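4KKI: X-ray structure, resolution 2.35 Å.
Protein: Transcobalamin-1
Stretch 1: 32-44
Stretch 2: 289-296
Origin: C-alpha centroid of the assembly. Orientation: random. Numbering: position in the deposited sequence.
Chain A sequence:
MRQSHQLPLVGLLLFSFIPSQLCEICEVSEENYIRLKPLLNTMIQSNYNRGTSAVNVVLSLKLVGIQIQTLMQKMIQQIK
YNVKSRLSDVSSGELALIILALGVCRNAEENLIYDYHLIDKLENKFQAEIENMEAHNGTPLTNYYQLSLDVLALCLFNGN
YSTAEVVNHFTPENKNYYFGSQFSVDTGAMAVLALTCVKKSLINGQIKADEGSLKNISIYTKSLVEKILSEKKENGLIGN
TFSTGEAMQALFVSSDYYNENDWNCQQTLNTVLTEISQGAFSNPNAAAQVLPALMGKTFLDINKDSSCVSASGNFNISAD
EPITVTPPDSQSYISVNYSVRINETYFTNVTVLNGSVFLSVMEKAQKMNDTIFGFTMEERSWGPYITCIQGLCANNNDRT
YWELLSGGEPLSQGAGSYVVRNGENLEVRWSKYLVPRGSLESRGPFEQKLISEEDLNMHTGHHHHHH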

ATOM      1  N   ASN A  32      10.021 -22.933  -8.470  1.00 81.48           N
ATOM      2  CA  ASN A  32       9.680 -21.699  -9.167  1.00 83.17           C
ATOM      3  C   ASN A  32      10.148 -20.434  -8.451  1.00 71.68           C
ATOM      4  O   ASN A  32       9.699 -19.335  -8.775  1.00 67.30           O
ATOM      5  CB  ASN A  32       8.173 -21.632  -9.422  1.00 87.78           C
ATOM      6  CG  ASN A  32       7.673 -22.795 -10.255  1.00 89.71           C
ATOM      7  OD1 ASN A  32       8.371 -23.792 -10.429  1.00 87.02           O
ATOM      8  ND2 ASN A  32       6.456 -22.673 -10.773  1.00 90.94           N
ATOM      9  N   TYR A  33      11.049 -20.589  -7.485  1.00 64.08           N
ATOM     10  CA  TYR A  33      11.597 -19.446  -6.758  1.00 64.93           C
ATOM     11  C   TYR A  33      12.301 -18.469  -7.693  1.00 64.21           C
ATOM     12  O   TYR A  33      12.376 -17.273  -7.413  1.00 59.27           O
ATOM     13  CB  TYR A  33      12.567 -19.903  -5.668  1.00 67.98           C
ATOM     14  CG  TYR A  33      11.909 -20.212  -4.344  1.00 84.25           C
ATOM     15  CD1 TYR A  33      10.533 -20.107  -4.188  1.00 84.83           C
ATOM     16  CD2 TYR A  33      12.667 -20.594  -3.244  1.00 93.47           C
ATOM     17  CE1 TYR A  33       9.930 -20.385  -2.975  1.00 84.31           C
ATOM     18  CE2 TYR A  33      12.073 -20.874  -2.029  1.00 94.18           C
ATOM     19  CZ  TYR A  33      10.705 -20.768  -1.900  1.00 91.43           C
ATOM     20  OH  TYR A  33      10.110 -21.046  -0.691  1.00 95.27           O
ATOM     21  N   ILE A  34      12.811 -18.991  -8.805  1.00 59.60           N
ATOM     22  CA  ILE A  34      13.506 -18.181  -9.798  1.00 49.76           C
ATOM     23  C   ILE A  34      12.580 -17.110 -10.385  1.00 51.67           C
ATOM     24  O   ILE A  34      13.033 -16.042 -10.795  1.00 61.13           O
ATOM     25  CB  ILE A  34      14.109 -19.068 -10.923  1.00 58.39           C
ATOM     26  CG1 ILE A  34      14.974 -18.236 -11.875  1.00 64.16           C
ATOM     27  CG2 ILE A  34      13.014 -19.821 -11.674  1.00 50.74           C
ATOM     28  CD1 ILE A  34      16.141 -17.546 -11.199  1.00 69.78           C
ATOM     29  N   ARG A  35      11.281 -17.392 -10.397  1.00 54.70           N
ATOM     30  CA  ARG A  35      10.298 -16.445 -10.914  1.00 53.82           C
ATOM     31  C   ARG A  35      10.156 -15.213 -10.023  1.00 51.21           C
ATOM     32  O   ARG A  35       9.635 -14.187 -10.456  1.00 57.18           O
ATOM     33  CB  ARG A  35       8.938 -17.125 -11.092  1.00 52.63           C
ATOM     34  CG  ARG A  35       8.855 -18.046 -12.295  1.00 59.13           C
ATOM     35  CD  ARG A  35       7.480 -18.682 -12.395  1.00 77.43           C
ATOM     36  NE  ARG A  35       7.262 -19.320 -13.689  1.00 93.36           N
ATOM     37  CZ  ARG A  35       6.690 -18.721 -14.729  1.00101.41           C
ATOM     38  NH1 ARG A  35       6.277 -17.466 -14.629  1.00 95.17           N
ATOM     39  NH2 ARG A  35       6.530 -19.379 -15.869  1.00108.15           N
ATOM     40  N   LEU A  36      10.622 -15.317  -8.784  1.00 51.42           N
ATOM     41  CA  LEU A  36      10.554 -14.196  -7.851  1.00 50.04           C
ATOM     42  C   LEU A  36      11.780 -13.292  -7.944  1.00 43.04           C
ATOM     43  O   LEU A  36      11.827 -12.239  -7.309  1.00 46.28           O
ATOM     44  CB  LEU A  36      10.382 -14.699  -6.417  1.00 47.92           C
ATOM     45  CG  LEU A  36       9.113 -15.512  -6.161  1.00 51.70           C
ATOM     46  CD1 LEU A  36       8.984 -15.854  -4.688  1.00 52.26           C
ATOM     47  CD2 LEU A  36       7.892 -14.757  -6.650  1.00 47.97           C
ATOM     48  N   LYS A  37      12.764 -13.710  -8.734  1.00 50.84           N
ATOM     49  CA  LYS A  37      14.005 -12.946  -8.909  1.00 55.28           C
ATOM     50  C   LYS A  37      13.818 -11.478  -9.329  1.00 51.50           C
ATOM     51  O   LYS A  37      14.499 -10.604  -8.788  1.00 52.68           O
ATOM     52  CB  LYS A  37      14.961 -13.662  -9.875  1.00 62.31           C
ATOM     53  CG  LYS A  37      16.368 -13.889  -9.327  1.00 73.80           C
ATOM     54  CD  LYS A  37      17.044 -12.581  -8.937  1.00 80.12           C
ATOM     55  CE  LYS A  37      18.492 -12.790  -8.510  1.00 84.50           C
ATOM     56  NZ  LYS A  37      19.365 -13.224  -9.639  1.00 81.44           N
ATOM     57  N   PRO A  38      12.919 -11.197 -10.297  1.00 51.57           N
ATOM     58  CA  PRO A  38      12.733  -9.786 -10.664  1.00 45.03           C
ATOM     59  C   PRO A  38      12.319  -8.920  -9.482  1.00 45.56           C
ATOM     60  O   PRO A  38      12.735  -7.763  -9.397  1.00 38.54           O
ATOM     61  CB  PRO A  38      11.606  -9.846 -11.697  1.00 36.59           C
ATOM     62  CG  PRO A  38      11.777 -11.177 -12.332  1.00 42.46           C
ATOM     63  CD  PRO A  38      12.167 -12.088 -11.202  1.00 48.11           C
ATOM     64  N   LEU A  39      11.521  -9.479  -8.577  1.00 38.09           N
ATOM     65  CA  LEU A  39      11.120  -8.760  -7.375  1.00 41.34           C
ATOM     66  C   LEU A  39      12.349  -8.466  -6.531  1.00 49.51           C
ATOM     67  O   LEU A  39      12.528  -7.349  -6.045  1.00 48.28           O
ATOM     68  CB  LEU A  39      10.121  -9.578  -6.557  1.00 35.62           C
ATOM     69  CG  LEU A  39       8.814  -9.994  -7.233  1.00 37.73           C
ATOM     70  CD1 LEU A  39       7.910 -10.697  -6.232  1.00 36.65           C
ATOM     71  CD2 LEU A  39       8.116  -8.793  -7.840  1.00 36.84           C
ATOM     72  N   LEU A  40      13.191  -9.481  -6.367  1.00 47.28           N
ATOM     73  CA  LEU A  40      14.413  -9.355  -5.586  1.00 46.64           C
ATOM     74  C   LEU A  40      15.327  -8.307  -6.210  1.00 45.47           C
ATOM     75  O   LEU A  40      15.815  -7.412  -5.522  1.00 40.57           O
ATOM     76  CB  LEU A  40      15.131 -10.708  -5.484  1.00 54.18           C
ATOM     77  CG  LEU A  40      14.323 -11.872  -4.895  1.00 69.85           C
ATOM     78  CD1 LEU A  40      15.104 -13.182  -4.943  1.00 77.20           C
ATOM     79  CD2 LEU A  40      13.887 -11.561  -3.471  1.00 67.77           C
ATOM     80  N   ASN A  41      15.538  -8.413  -7.519  1.00 36.06           N
ATOM     81  CA  ASN A  41      16.367  -7.456  -8.242  1.00 42.78           C
ATOM     82  C   ASN A  41      15.881  -6.023  -8.081  1.00 46.08           C
ATOM     83  O   ASN A  41      16.659  -5.141  -7.730  1.00 48.15           O
ATOM     84  CB  ASN A  41      16.455  -7.822  -9.726  1.00 47.10           C
ATOM     85  CG  ASN A  41      17.194  -9.123  -9.958  1.00 57.70           C
ATOM     86  OD1 ASN A  41      18.051  -9.512  -9.165  1.00 54.29           O
ATOM     87  ND2 ASN A  41      16.867  -9.804 -11.050  1.00 60.77           N
ATOM     88  N   THR A  42      14.591  -5.807  -8.323  1.00 48.13           N
ATOM     89  CA  THR A  42      13.969  -4.494  -8.168  1.00 49.06           C
ATOM     90  C   THR A  42      14.244  -3.866  -6.797  1.00 47.72           C
ATOM     91  O   THR A  42      14.633  -2.702  -6.706  1.00 48.21           O
ATOM     92  CB  THR A  42      12.443  -4.576  -8.397  1.00 48.59           C
ATOM     93  OG1 THR A  42      12.178  -4.849  -9.779  1.00 51.05           O
ATOM     94  CG2 THR A  42      11.767  -3.273  -8.009  1.00 35.51           C
ATOM     95  N   MET A  43      14.056  -4.646  -5.738  1.00 46.26           N
ATOM     96  CA  MET A  43      14.265  -4.146  -4.381  1.00 43.89           C
ATOM     97  C   MET A  43      15.733  -3.825  -4.106  1.00 46.31           C
ATOM     98  O   MET A  43      16.040  -2.912  -3.340  1.00 46.91           O
ATOM     99  CB  MET A  43      13.709  -5.138  -3.355  1.00 37.67           C
ATOM    100  CG  MET A  43      12.233  -5.456  -3.581  1.00 55.54           C
ATOM    101  SD  MET A  43      11.585  -6.843  -2.625  1.00 62.95           S
ATOM    102  CE  MET A  43      11.164  -6.031  -1.093  1.00 54.13           C
ATOM    103  N   ILE A  44      16.637  -4.561  -4.745  1.00 48.37           N
ATOM    104  CA  ILE A  44      18.065  -4.287  -4.607  1.00 48.68           C
ATOM    105  C   ILE A  44      18.452  -2.962  -5.272  1.00 51.83           C
ATOM    106  O   ILE A  44      19.259  -2.205  -4.730  1.00 52.17           O
ATOM    107  CB  ILE A  44      18.936  -5.434  -5.171  1.00 57.41           C
ATOM    108  CG1 ILE A  44      18.633  -6.745  -4.450  1.00 58.98           C
ATOM    109  CG2 ILE A  44      20.413  -5.111  -5.022  1.00 50.22           C
ATOM    110  CD1 ILE A  44      18.900  -6.699  -2.968  1.00 57.65           C
ATOM    111  N   GLN A 289       5.217  -5.097  -1.643  1.00 35.94           N
ATOM    112  CA  GLN A 289       3.888  -5.434  -1.139  1.00 42.79           C
ATOM    113  C   GLN A 289       3.380  -6.788  -1.623  1.00 38.93           C
ATOM    114  O   GLN A 289       2.569  -7.424  -0.950  1.00 37.02           O
ATOM    115  CB  GLN A 289       2.882  -4.335  -1.480  1.00 42.31           C
ATOM    116  CG  GLN A 289       3.141  -3.036  -0.750  1.00 35.19           C
ATOM    117  CD  GLN A 289       2.071  -1.997  -1.011  1.00 37.09           C
ATOM    118  OE1 GLN A 289       1.880  -1.075  -0.217  1.00 38.53           O
ATOM    119  NE2 GLN A 289       1.365  -2.140  -2.126  1.00 31.19           N
ATOM    120  N   VAL A 290       3.859  -7.232  -2.781  1.00 36.90           N
ATOM    121  CA  VAL A 290       3.365  -8.475  -3.369  1.00 35.20           C
ATOM    122  C   VAL A 290       4.127  -9.709  -2.871  1.00 39.49           C
ATOM    123  O   VAL A 290       3.572 -10.806  -2.810  1.00 38.50           O
ATOM    124  CB  VAL A 290       3.381  -8.427  -4.919  1.00 36.46           C
ATOM    125  CG1 VAL A 290       4.798  -8.588  -5.460  1.00 36.47           C
ATOM    126  CG2 VAL A 290       2.469  -9.497  -5.495  1.00 34.25           C
ATOM    127  N   LEU A 291       5.386  -9.514  -2.489  1.00 33.38           N
ATOM    128  CA  LEU A 291       6.280 -10.623  -2.146  1.00 31.51           C
ATOM    129  C   LEU A 291       5.831 -11.586  -1.027  1.00 28.76           C
ATOM    130  O   LEU A 291       5.881 -12.800  -1.222  1.00 41.64           O
ATOM    131  CB  LEU A 291       7.704 -10.110  -1.877  1.00 32.64           C
ATOM    132  CG  LEU A 291       8.734 -11.173  -1.491  1.00 37.58           C
ATOM    133  CD1 LEU A 291       8.946 -12.155  -2.636  1.00 25.90           C
ATOM    134  CD2 LEU A 291      10.056 -10.531  -1.069  1.00 38.10           C
ATOM    135  N   PRO A 292       5.412 -11.059   0.146  1.00 34.60           N
ATOM    136  CA  PRO A 292       5.096 -11.972   1.257  1.00 37.25           C
ATOM    137  C   PRO A 292       4.057 -13.043   0.917  1.00 43.34           C
ATOM    138  O   PRO A 292       4.271 -14.219   1.219  1.00 38.83           O
ATOM    139  CB  PRO A 292       4.546 -11.031   2.331  1.00 34.59           C
ATOM    140  CG  PRO A 292       5.217  -9.734   2.057  1.00 36.76           C
ATOM    141  CD  PRO A 292       5.299  -9.647   0.560  1.00 30.85           C
ATOM    142  N   ALA A 293       2.958 -12.636   0.290  1.00 35.88           N
ATOM    143  CA  ALA A 293       1.886 -13.560  -0.060  1.00 40.77           C
ATOM    144  C   ALA A 293       2.364 -14.657  -1.005  1.00 34.06           C
ATOM    145  O   ALA A 293       1.955 -15.809  -0.882  1.00 38.62           O
ATOM    146  CB  ALA A 293       0.711 -12.809  -0.667  1.00 38.63           C
ATOM    147  N   LEU A 294       3.244 -14.302  -1.939  1.00 36.11           N
ATOM    148  CA  LEU A 294       3.753 -15.269  -2.910  1.00 40.39           C
ATOM    149  C   LEU A 294       4.584 -16.357  -2.232  1.00 44.51           C
ATOM    150  O   LEU A 294       4.842 -17.411  -2.814  1.00 41.81           O
ATOM    151  CB  LEU A 294       4.586 -14.566  -3.981  1.00 37.20           C
ATOM    152  CG  LEU A 294       3.893 -13.410  -4.704  1.00 41.43           C
ATOM    153  CD1 LEU A 294       4.831 -12.773  -5.714  1.00 35.41           C
ATOM    154  CD2 LEU A 294       2.615 -13.882  -5.375  1.00 46.05           C
ATOM    155  N   MET A 295       4.998 -16.086  -1.000  1.00 41.86           N
ATOM    156  CA  MET A 295       5.789 -17.029  -0.227  1.00 40.74           C
ATOM    157  C   MET A 295       4.942 -17.605   0.897  1.00 37.88           C
ATOM    158  O   MET A 295       5.459 -18.245   1.810  1.00 40.99           O
ATOM    159  CB  MET A 295       7.013 -16.333   0.362  1.00 42.08           C
ATOM    160  CG  MET A 295       8.259 -17.182   0.351  1.00 68.92           C
ATOM    161  SD  MET A 295       9.111 -17.040  -1.224  1.00 84.26           S
ATOM    162  CE  MET A 295       9.694 -15.352  -1.111  1.00 50.39           C
ATOM    163  N   GLY A 296       3.637 -17.358   0.828  1.00 37.04           N
ATOM    164  CA  GLY A 296       2.702 -17.901   1.798  1.00 33.85           C
ATOM    165  C   GLY A 296       2.762 -17.199   3.140  1.00 43.73           C
ATOM    166  O   GLY A 296       2.432 -17.780   4.173  1.00 41.99           O
TER

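How do the two backbones lie against each other? Stretch 1 runs through a 3-10 segment at 33-36 into a helix that continues past Ile 44, while stretch 2 carries a kinked helix that begins earlier in the chain. The helix axes come within 10.6 Å, with an angle of 144° between their directions, so the chains run roughly antiparallel and low numbers in one meet high numbers in the other. No hydrogen bond crosses between them; apolar side chains make the contact.

What does the start of stretch 2 contribute? Gln 289 points away, its side-chain amide hydrogen-bonded elsewhere in the structure. Val 290 points sideways, yet its CG1 lies 3.8 Å from CD1 of Leu 39, a close methyl-to-methyl contact.

Why is Leu 291 so well covered? It points toward stretch 1 and meets three residues spread along it. Leu 291 CD1 lies 4.0 Å from Leu 39 CD1 and 4.2 Å from Leu 36 CD1, while Leu 291 CD2 lies 4.3 Å from Met 43 SD. These are van der Waals contacts, favoured because they keep hydrocarbon and thioether surface from water.

Where does the next turn make contact? Pro 292 and Ala 293 stay out of reach, and the side chain of Leu 294 restores the contact. Leu 294 CD1 sits 3.7 Å from Leu 39 CD1 and 3.8 Å from Leu 36 CD2, so one methyl touches both leucines.

How does the contact finish? The CA-to-CB bond of Met 295 points sideways, but the side chain bends so that its end comes nearer. Met 295 SD packs 3.7 Å from Leu 36 CD1 and 3.9 Å from Tyr 33 CE1, approaching the tyrosine ring obliquely; the polarizable sulfur suits both an aliphatic and an aromatic neighbour. Gly 296, with positive phi, lies beyond the contact.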